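PDB 1TXD: Rho guanine nucleotide exchange factor 12 from Homo sapiens, which acts as a guanine nucleotide exchange factor for the GTPase RhoA, the part present here being its catalytic DH domain together with the adjoining PH domain. Local coordinates for residues A[125-133]-A[215-226]. The protein carries 1 engineered substitution. Sequence-based numbering, arbitrary orientation.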
ATOM      1  N   CYS A 125      -4.136   2.074  -5.038  1.00 23.77           N
ATOM      2  CA  CYS A 125      -3.266   2.331  -3.932  1.00 23.57           C
ATOM      3  C   CYS A 125      -2.277   1.189  -3.599  1.00 23.76           C
ATOM      4  O   CYS A 125      -1.200   1.438  -3.096  1.00 22.94           O
ATOM      5  CB  CYS A 125      -4.091   2.657  -2.658  1.00 25.54           C
ATOM      6  SG  CYS A 125      -5.185   4.103  -2.747  1.00 19.94           S
ATOM      7  N   SER A 126      -2.683  -0.050  -3.819  1.00 24.06           N
ATOM      8  CA  SER A 126      -1.852  -1.228  -3.496  1.00 23.26           C
ATOM      9  C   SER A 126      -0.750  -1.346  -4.538  1.00 21.84           C
ATOM     10  O   SER A 126       0.277  -1.860  -4.269  1.00 18.04           O
ATOM     11  CB  SER A 126      -2.693  -2.525  -3.454  1.00 23.93           C
ATOM     12  OG  SER A 126      -3.184  -2.854  -4.752  1.00 25.13           O
ATOM     13  N   ASN A 127      -0.994  -0.789  -5.712  1.00 16.92           N
ATOM     14  CA  ASN A 127      -0.002  -0.686  -6.745  1.00 19.64           C
ATOM     15  C   ASN A 127       1.097   0.361  -6.601  1.00 20.11           C
ATOM     16  O   ASN A 127       2.114   0.310  -7.361  1.00 17.16           O
ATOM     17  CB  ASN A 127      -0.648  -0.350  -8.097  1.00 18.60           C
ATOM     18  CG  ASN A 127       0.288  -0.665  -9.250  1.00 23.15           C
ATOM     19  OD1 ASN A 127       0.895  -1.684  -9.234  1.00 23.31           O
ATOM     20  ND2 ASN A 127       0.481   0.255 -10.171  1.00 20.54           N
ATOM     21  N   GLN A 128       0.885   1.284  -5.670  1.00 17.84           N
ATOM     22  CA  GLN A 128       1.754   2.395  -5.458  1.00 19.59           C
ATOM     23  C   GLN A 128       3.231   2.035  -5.328  1.00 20.19           C
ATOM     24  O   GLN A 128       4.016   2.699  -5.966  1.00 24.13           O
ATOM     25  CB  GLN A 128       1.302   3.237  -4.252  1.00 18.86           C
ATOM     26  CG  GLN A 128       2.313   4.352  -3.909  1.00 20.81           C
ATOM     27  CD  GLN A 128       1.772   5.289  -2.865  1.00 22.06           C
ATOM     28  OE1 GLN A 128       0.684   5.818  -3.017  1.00 24.72           O
ATOM     29  NE2 GLN A 128       2.501   5.452  -1.787  1.00 18.34           N
ATOM     30  N   PRO A 129       3.629   1.054  -4.520  1.00 20.45           N
ATOM     31  CA  PRO A 129       5.048   0.733  -4.392  1.00 21.64           C
ATOM     32  C   PRO A 129       5.585   0.183  -5.735  1.00 21.12           C
ATOM     33  O   PRO A 129       6.747   0.435  -6.109  1.00 20.37           O
ATOM     34  CB  PRO A 129       5.106  -0.355  -3.297  1.00 22.24           C
ATOM     35  CG  PRO A 129       3.749  -0.491  -2.689  1.00 22.99           C
ATOM     36  CD  PRO A 129       2.783   0.211  -3.673  1.00 22.12           C
ATOM     37  N   PHE A 130       4.768  -0.588  -6.443  1.00 18.59           N
ATOM     38  CA  PHE A 130       5.205  -1.049  -7.746  1.00 19.83           C
ATOM     39  C   PHE A 130       5.357   0.185  -8.639  1.00 19.66           C
ATOM     40  O   PHE A 130       6.279   0.237  -9.445  1.00 18.66           O
ATOM     41  CB  PHE A 130       4.254  -2.103  -8.419  1.00 19.06           C
ATOM     42  CG  PHE A 130       4.060  -3.342  -7.589  1.00 22.27           C
ATOM     43  CD1 PHE A 130       4.969  -4.388  -7.637  1.00 21.53           C
ATOM     44  CD2 PHE A 130       2.955  -3.465  -6.757  1.00 22.72           C
ATOM     45  CE1 PHE A 130       4.816  -5.504  -6.850  1.00 23.93           C
ATOM     46  CE2 PHE A 130       2.794  -4.615  -5.972  1.00 23.83           C
ATOM     47  CZ  PHE A 130       3.705  -5.631  -6.030  1.00 22.92           C
ATOM     48  N   ALA A 131       4.466   1.156  -8.527  1.00 18.20           N
ATOM     49  CA  ALA A 131       4.410   2.218  -9.590  1.00 18.92           C
ATOM     50  C   ALA A 131       5.590   3.174  -9.326  1.00 20.62           C
ATOM     51  O   ALA A 131       6.275   3.585 -10.232  1.00 17.80           O
ATOM     52  CB  ALA A 131       3.104   2.925  -9.602  1.00 18.20           C
ATOM     53  N   LEU A 132       5.961   3.337  -8.059  1.00 22.15           N
ATOM     54  CA  LEU A 132       6.992   4.309  -7.705  1.00 22.04           C
ATOM     55  C   LEU A 132       8.339   3.721  -8.090  1.00 22.14           C
ATOM     56  O   LEU A 132       9.281   4.434  -8.331  1.00 20.06           O
ATOM     57  CB  LEU A 132       6.978   4.610  -6.190  1.00 22.24           C
ATOM     58  CG  LEU A 132       5.819   5.454  -5.637  1.00 26.10           C
ATOM     59  CD1 LEU A 132       6.137   6.000  -4.328  1.00 25.12           C
ATOM     60  CD2 LEU A 132       5.362   6.606  -6.540  1.00 26.80           C
ATOM     61  N   GLU A 133       8.443   2.403  -8.082  1.00 24.90           N
ATOM     62  CA  GLU A 133       9.706   1.763  -8.371  1.00 24.94           C
ATOM     63  C   GLU A 133       9.884   1.685  -9.853  1.00 21.35           C
ATOM     64  O   GLU A 133      11.000   1.782 -10.322  1.00 19.68           O
ATOM     65  CB  GLU A 133       9.827   0.393  -7.664  1.00 27.80           C
ATOM     66  CG  GLU A 133      10.817  -0.545  -8.357  1.00 30.79           C
ATOM     67  CD  GLU A 133      12.248  -0.201  -8.075  1.00 34.15           C
ATOM     68  OE1 GLU A 133      12.526   0.231  -6.897  1.00 33.99           O
ATOM     69  OE2 GLU A 133      13.090  -0.416  -9.014  1.00 30.50           O
ATOM     70  N   VAL A 215      -2.757  -2.831   0.656  1.00 22.12           N
ATOM     71  CA  VAL A 215      -1.512  -2.075   0.531  1.00 21.63           C
ATOM     72  C   VAL A 215      -0.425  -2.851   1.215  1.00 23.48           C
ATOM     73  O   VAL A 215       0.610  -3.089   0.615  1.00 23.74           O
ATOM     74  CB  VAL A 215      -1.632  -0.567   1.078  1.00 22.92           C
ATOM     75  CG1 VAL A 215      -0.255   0.083   1.339  1.00 23.28           C
ATOM     76  CG2 VAL A 215      -2.411   0.342   0.062  1.00 20.97           C
ATOM     77  N   LYS A 216      -0.680  -3.287   2.446  1.00 23.83           N
ATOM     78  CA  LYS A 216       0.246  -4.137   3.189  1.00 25.34           C
ATOM     79  C   LYS A 216       0.631  -5.386   2.358  1.00 25.66           C
ATOM     80  O   LYS A 216       1.805  -5.607   2.107  1.00 25.49           O
ATOM     81  CB  LYS A 216      -0.365  -4.516   4.544  1.00 25.43           C
ATOM     82  CG  LYS A 216       0.547  -5.305   5.511  1.00 26.70           C
ATOM     83  CD  LYS A 216       0.001  -5.290   6.935  1.00 30.48           C
ATOM     84  CE  LYS A 216       0.666  -6.363   7.834  1.00 31.43           C
ATOM     85  NZ  LYS A 216       0.040  -6.461   9.220  1.00 34.58           N
ATOM     86  N   GLU A 217      -0.359  -6.154   1.893  1.00 26.72           N
ATOM     87  CA  GLU A 217      -0.107  -7.342   1.060  1.00 27.59           C
ATOM     88  C   GLU A 217       0.826  -6.945  -0.059  1.00 26.79           C
ATOM     89  O   GLU A 217       1.857  -7.562  -0.258  1.00 27.28           O
ATOM     90  CB  GLU A 217      -1.423  -8.021   0.551  1.00 29.47           C
ATOM     91  CG  GLU A 217      -1.835  -9.300   1.334  1.00 33.86           C
ATOM     92  CD  GLU A 217      -3.346  -9.491   1.612  1.00 36.43           C
ATOM     93  OE1 GLU A 217      -4.169  -9.364   0.683  1.00 40.19           O
ATOM     94  OE2 GLU A 217      -3.730  -9.800   2.766  1.00 35.21           O
ATOM     95  N   ALA A 218       0.514  -5.862  -0.763  1.00 27.21           N
ATOM     96  CA  ALA A 218       1.332  -5.430  -1.877  1.00 25.02           C
ATOM     97  C   ALA A 218       2.738  -4.912  -1.508  1.00 25.30           C
ATOM     98  O   ALA A 218       3.677  -5.199  -2.200  1.00 25.31           O
ATOM     99  CB  ALA A 218       0.587  -4.394  -2.722  1.00 24.96           C
ATOM    100  N   GLU A 219       2.905  -4.113  -0.472  1.00 25.50           N
ATOM    101  CA  GLU A 219       4.260  -3.741  -0.069  1.00 28.59           C
ATOM    102  C   GLU A 219       5.148  -4.981   0.235  1.00 30.08           C
ATOM    103  O   GLU A 219       6.372  -4.950   0.014  1.00 31.84           O
ATOM    104  CB  GLU A 219       4.214  -2.865   1.202  1.00 29.39           C
ATOM    105  CG  GLU A 219       3.655  -1.464   0.927  1.00 32.55           C
ATOM    106  CD  GLU A 219       3.461  -0.666   2.203  1.00 33.76           C
ATOM    107  OE1 GLU A 219       3.490   0.584   2.156  1.00 35.53           O
ATOM    108  OE2 GLU A 219       3.251  -1.294   3.247  1.00 33.18           O
ATOM    109  N   ASN A 220       4.559  -6.055   0.766  1.00 28.99           N
ATOM    110  CA  ASN A 220       5.324  -7.270   1.034  1.00 27.90           C
ATOM    111  C   ASN A 220       5.768  -7.908  -0.265  1.00 27.63           C
ATOM    112  O   ASN A 220       6.928  -8.276  -0.369  1.00 26.42           O
ATOM    113  CB  ASN A 220       4.542  -8.273   1.918  1.00 28.35           C
ATOM    114  CG  ASN A 220       5.434  -9.432   2.468  1.00 28.45           C
ATOM    115  OD1 ASN A 220       6.384  -9.907   1.814  1.00 31.50           O
ATOM    116  ND2 ASN A 220       5.106  -9.898   3.662  1.00 31.30           N
ATOM    117  N   LYS A 221       4.893  -7.971  -1.281  1.00 28.53           N
ATOM    118  CA  LYS A 221       5.256  -8.559  -2.574  1.00 29.85           C
ATOM    119  C   LYS A 221       6.283  -7.745  -3.345  1.00 30.58           C
ATOM    120  O   LYS A 221       7.084  -8.318  -4.079  1.00 28.95           O
ATOM    121  CB  LYS A 221       4.036  -8.738  -3.510  1.00 32.30           C
ATOM    122  CG  LYS A 221       3.041  -9.784  -2.993  1.00 35.47           C
ATOM    123  CD  LYS A 221       1.698  -9.725  -3.751  1.00 37.41           C
ATOM    124  CE  LYS A 221       0.567 -10.351  -2.936  1.00 37.90           C
ATOM    125  NZ  LYS A 221      -0.276 -11.257  -3.773  1.00 39.19           N
ATOM    126  N   GLN A 222       6.209  -6.415  -3.252  1.00 30.36           N
ATOM    127  CA  GLN A 222       7.103  -5.558  -4.024  1.00 28.53           C
ATOM    128  C   GLN A 222       8.517  -5.598  -3.388  1.00 29.00           C
ATOM    129  O   GLN A 222       9.559  -5.511  -4.075  1.00 26.25           O
ATOM    130  CB  GLN A 222       6.517  -4.148  -4.139  1.00 28.07           C
ATOM    131  CG  GLN A 222       7.224  -3.223  -5.161  1.00 26.70           C
ATOM    132  CD  GLN A 222       8.546  -2.687  -4.601  1.00 29.03           C
ATOM    133  OE1 GLN A 222       8.600  -2.256  -3.430  1.00 33.24           O
ATOM    134  NE2 GLN A 222       9.620  -2.807  -5.376  1.00 25.85           N
ATOM    135  N   ARG A 223       8.569  -5.803  -2.074  1.00 29.44           N
ATOM    136  CA  ARG A 223       9.858  -5.983  -1.415  1.00 30.35           C
ATOM    137  C   ARG A 223      10.546  -7.224  -1.946  1.00 31.27           C
ATOM    138  O   ARG A 223      11.706  -7.194  -2.334  1.00 29.47           O
ATOM    139  CB  ARG A 223       9.679  -6.112   0.070  1.00 31.38           C
ATOM    140  CG  ARG A 223       9.735  -4.801   0.798  1.00 33.36           C
ATOM    141  CD  ARG A 223       9.958  -5.006   2.303  1.00 33.62           C
ATOM    142  NE  ARG A 223       8.889  -5.833   2.879  1.00 36.19           N
ATOM    143  CZ  ARG A 223       7.740  -5.387   3.452  1.00 37.49           C
ATOM    144  NH1 ARG A 223       7.445  -4.090   3.540  1.00 36.22           N
ATOM    145  NH2 ARG A 223       6.871  -6.270   3.955  1.00 38.61           N
ATOM    146  N   LEU A 224       9.802  -8.319  -1.970  1.00 33.91           N
ATOM    147  CA  LEU A 224      10.270  -9.558  -2.570  1.00 35.62           C
ATOM    148  C   LEU A 224      10.681  -9.413  -3.982  1.00 35.11           C
ATOM    149  O   LEU A 224      11.723  -9.928  -4.375  1.00 35.92           O
ATOM    150  CB  LEU A 224       9.173 -10.622  -2.491  1.00 38.12           C
ATOM    151  CG  LEU A 224       9.204 -11.477  -1.230  1.00 40.86           C
ATOM    152  CD1 LEU A 224       8.128 -12.550  -1.349  1.00 43.47           C
ATOM    153  CD2 LEU A 224      10.572 -12.108  -1.050  1.00 41.78           C
ATOM    154  N   GLU A 225       9.876  -8.701  -4.775  1.00 35.06           N
ATOM    155  CA  GLU A 225      10.154  -8.574  -6.213  1.00 33.70           C
ATOM    156  C   GLU A 225      11.506  -7.884  -6.424  1.00 32.54           C
ATOM    157  O   GLU A 225      12.249  -8.137  -7.388  1.00 33.72           O
ATOM    158  CB  GLU A 225       9.023  -7.746  -6.842  1.00 35.30           C
ATOM    159  CG  GLU A 225       9.024  -7.707  -8.329  1.00 36.58           C
ATOM    160  CD  GLU A 225       7.745  -7.052  -8.847  1.00 39.49           C
ATOM    161  OE1 GLU A 225       6.674  -7.673  -8.720  1.00 37.83           O
ATOM    162  OE2 GLU A 225       7.820  -5.922  -9.364  1.00 41.23           O
ATOM    163  N   ASP A 226      11.777  -6.963  -5.511  1.00 33.83           N
ATOM    164  CA  ASP A 226      13.053  -6.260  -5.399  1.00 34.48           C
ATOM    165  C   ASP A 226      14.149  -7.232  -4.980  1.00 32.94           C
ATOM    166  O   ASP A 226      15.226  -7.244  -5.563  1.00 32.90           O
ATOM    167  CB  ASP A 226      12.955  -5.145  -4.336  1.00 34.42           C
ATOM    168  CG  ASP A 226      14.154  -4.200  -4.377  1.00 36.68           C
ATOM    169  OD1 ASP A 226      14.370  -3.547  -5.438  1.00 38.76           O
ATOM    170  OD2 ASP A 226      14.925  -4.072  -3.397  1.00 44.42           O
TER
HETATM  171  O   HOH W   1      12.464  -1.700  -4.789  1.00 30.83           O
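Helix segment 128-133, whose F130 packs against A218 and Q222, runs beside segment 215-226 with axes 9.2 Å apart at closest and N-to-C directions 38° apart, the backbones coming nearest where S126 meets V215. At that end A218 CB lies only 3.0 Å from S126 O, a short contact, and V215 CG2 rests near C125 O and CB. Just beyond, the P129 ring meets the aliphatic part of E219, P129 CG to E219 CG at 3.7 Å. F130 has the largest share of the buried area on its side, as a knob in the hole formed by A218, K221, Q222 and E225. With CG beside its own backbone N (chi1 -58°), the ring reaches across to the long helix; one face receives Q222 CB in a CH-pi contact, 3.8 Å from the ring centroid, while the E225 carboxylate comes up at the edge, E225 OE1 3.4 Å from F130 CE1, where the partly positive ring hydrogens probably suit it. Replacing F130 by an alanine is likely to open a gap beside Q222 CB and leave K67 without the aromatic partner of its cation-pi contact. Q222 bends at chi2 (-77°), which carries its amide past the ring toward E133. There Q222 NE2 donates to a water, 3.1 Å from NE2 to its oxygen, that in turn donates to E133 OE1 and, weakly, to D226 OD1; it probably eases the closeness of these two acids, and D226 is also salt-bridged to R229. The contact thus packs helix 191-230, the long last helix of the DH domain, against the junction of helices 112-126 and 128-141. V215 and C125 also touch M171 of helix 169-186, while farther along N220 hydrogen-bonds to M257 O on PH strand 257-266.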